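Local coordinates for anaphase-promoting complex subunit cut9 (Schizosaccharomyces pombe, PDB 2XPI), which forms part of the anaphase-promoting complex/cyclosome, a ubiquitin ligase that controls progression through mitosis and G1, and binds the small subunit hcn1 through its later TPR repeats, at residues L344-L349 against V379-L384. Residues are numbered along the deposited sequence; the frame is centred on the assembly and turned at random.
Sequences LHLASL and VGIYYL
Leu346 and Ile381 carry most of the contact between 344-349 and 379-384, which lie on the first helices of TPR 8 and TPR 9, and they illustrate how one apolar pair can bridge facing helices of neighbouring repeats while other helices, such as 355-368 under Val379, also pack between them. The two CA atoms, of Leu346 and Ile381, are 7.1 Å apart, and both side chains leave their helices toward the opposite one. Ile381 does the reaching. Its CG1 branch lies beside the backbone N and continues extended (chi2 171°), which carries CD1 across to CB of Leu346, 3.3 Å away, and to CG of Leu346 at 3.8 Å. The shorter CG2 branch comes no nearer than 4.0 Å to the carbonyl O of Leu346. Beside this closest part the fit is looser: Ala347 turns its methyl away and meets CD1 of Ile381 through its backbone N at 4.3 Å. All three touching residues are buried, so this is no solvent side. Another protein's chain packs against Leu344, Ala347 and Ile381, Leu344 touching a modified side chain, consistent with the acetyl-methionine end of hcn1. With 115 Å² buried and only hydrocarbon side chains meeting, the chemistry implies a nondirectional join, shaped by fit rather than by polar pairing.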
loop_
_atom_site.group_PDB
_atom_site.type_symbol
_atom_site.label_atom_id
_atom_site.label_comp_id
_atom_site.label_asym_id
_atom_site.label_seq_id
_atom_site.Cartn_x
_atom_site.Cartn_y
_atom_site.Cartn_z
ATOM N N LEU A 344 -7.252 -23.335 -15.816
ATOM C CA LEU A 344 -7.774 -24.025 -16.988
ATOM C C LEU A 344 -6.700 -24.150 -18.067
ATOM O O LEU A 344 -6.558 -25.184 -18.739
ATOM C CB LEU A 344 -8.958 -23.247 -17.563
ATOM C CG LEU A 344 -10.370 -23.822 -17.485
ATOM C CD1 LEU A 344 -10.359 -25.336 -17.189
ATOM C CD2 LEU A 344 -11.187 -23.072 -16.450
ATOM N N HIS A 345 -5.965 -23.067 -18.246
ATOM C CA HIS A 345 -4.935 -23.009 -19.251
ATOM C C HIS A 345 -3.780 -23.966 -18.898
ATOM O O HIS A 345 -3.359 -24.798 -19.712
ATOM C CB HIS A 345 -4.441 -21.574 -19.336
ATOM C CG HIS A 345 -3.528 -21.332 -20.485
ATOM N ND1 HIS A 345 -2.223 -20.933 -20.324
ATOM C CD2 HIS A 345 -3.721 -21.473 -21.814
ATOM C CE1 HIS A 345 -1.653 -20.819 -21.513
ATOM N NE2 HIS A 345 -2.541 -21.141 -22.433
ATOM N N LEU A 346 -3.269 -23.826 -17.679
ATOM C CA LEU A 346 -2.223 -24.692 -17.170
ATOM C C LEU A 346 -2.606 -26.173 -17.268
ATOM O O LEU A 346 -1.843 -26.999 -17.805
ATOM C CB LEU A 346 -1.924 -24.346 -15.716
ATOM C CG LEU A 346 -0.811 -23.341 -15.436
ATOM C CD1 LEU A 346 -0.123 -22.897 -16.694
ATOM C CD2 LEU A 346 -1.354 -22.149 -14.678
ATOM N N ALA A 347 -3.779 -26.511 -16.735
ATOM C CA ALA A 347 -4.189 -27.905 -16.674
ATOM C C ALA A 347 -4.338 -28.493 -18.082
ATOM O O ALA A 347 -4.005 -29.654 -18.314
ATOM C CB ALA A 347 -5.459 -28.045 -15.879
ATOM N N SER A 348 -4.816 -27.690 -19.027
ATOM C CA SER A 348 -4.933 -28.147 -20.409
ATOM C C SER A 348 -3.585 -28.313 -21.093
ATOM O O SER A 348 -3.417 -29.217 -21.908
ATOM C CB SER A 348 -5.820 -27.211 -21.228
ATOM O OG SER A 348 -7.152 -27.259 -20.750
ATOM N N LEU A 349 -2.624 -27.449 -20.771
ATOM C CA LEU A 349 -1.264 -27.612 -21.295
ATOM C C LEU A 349 -0.588 -28.876 -20.720
ATOM O O LEU A 349 0.120 -29.579 -21.438
ATOM C CB LEU A 349 -0.395 -26.361 -21.060
ATOM C CG LEU A 349 -0.685 -25.069 -21.847
ATOM C CD1 LEU A 349 0.106 -23.871 -21.275
ATOM C CD2 LEU A 349 -0.449 -25.218 -23.359
ATOM N N VAL A 379 4.474 -23.092 -11.678
ATOM C CA VAL A 379 5.782 -23.705 -11.465
ATOM C C VAL A 379 5.631 -25.205 -11.171
ATOM O O VAL A 379 6.396 -26.007 -11.670
ATOM C CB VAL A 379 6.555 -23.012 -10.334
ATOM C CG1 VAL A 379 7.827 -23.739 -10.052
ATOM C CG2 VAL A 379 6.871 -21.585 -10.721
ATOM N N GLY A 380 4.617 -25.574 -10.395
ATOM C CA GLY A 380 4.403 -26.952 -10.026
ATOM C C GLY A 380 3.970 -27.798 -11.206
ATOM O O GLY A 380 4.500 -28.888 -11.421
ATOM N N ILE A 381 3.001 -27.307 -11.972
ATOM C CA ILE A 381 2.477 -28.053 -13.106
ATOM C C ILE A 381 3.590 -28.333 -14.094
ATOM O O ILE A 381 3.633 -29.399 -14.700
ATOM C CB ILE A 381 1.316 -27.312 -13.798
ATOM C CG1 ILE A 381 0.077 -27.358 -12.901
ATOM C CG2 ILE A 381 1.006 -27.940 -15.175
ATOM C CD1 ILE A 381 -1.052 -26.496 -13.380
ATOM N N TYR A 382 4.509 -27.376 -14.223
ATOM C CA TYR A 382 5.669 -27.555 -15.088
ATOM C C TYR A 382 6.551 -28.693 -14.631
ATOM O O TYR A 382 6.913 -29.545 -15.429
ATOM C CB TYR A 382 6.532 -26.305 -15.166
ATOM C CG TYR A 382 7.866 -26.644 -15.763
ATOM C CD1 TYR A 382 7.958 -27.083 -17.075
ATOM C CD2 TYR A 382 9.029 -26.571 -15.011
ATOM C CE1 TYR A 382 9.167 -27.418 -17.636
ATOM C CE2 TYR A 382 10.260 -26.912 -15.563
ATOM C CZ TYR A 382 10.316 -27.334 -16.878
ATOM O OH TYR A 382 11.523 -27.670 -17.445
ATOM N N TYR A 383 6.930 -28.692 -13.357
ATOM C CA TYR A 383 7.727 -29.790 -12.831
ATOM C C TYR A 383 6.979 -31.109 -12.999
ATOM O O TYR A 383 7.574 -32.181 -12.946
ATOM C CB TYR A 383 8.155 -29.533 -11.386
ATOM C CG TYR A 383 9.249 -28.503 -11.323
ATOM C CD1 TYR A 383 10.439 -28.697 -12.015
ATOM C CD2 TYR A 383 9.093 -27.324 -10.600
ATOM C CE1 TYR A 383 11.450 -27.753 -11.989
ATOM C CE2 TYR A 383 10.105 -26.369 -10.560
ATOM C CZ TYR A 383 11.283 -26.591 -11.261
ATOM O OH TYR A 383 12.304 -25.664 -11.236
ATOM N N LEU A 384 5.680 -31.008 -13.268
ATOM C CA LEU A 384 4.849 -32.175 -13.515
ATOM C C LEU A 384 4.765 -32.728 -14.983
ATOM O O LEU A 384 4.621 -33.940 -15.101
ATOM C CB LEU A 384 3.460 -31.974 -12.884
ATOM C CG LEU A 384 2.802 -33.170 -12.183
ATOM C CD1 LEU A 384 3.627 -33.587 -10.990
ATOM C CD2 LEU A 384 1.360 -32.879 -11.754
#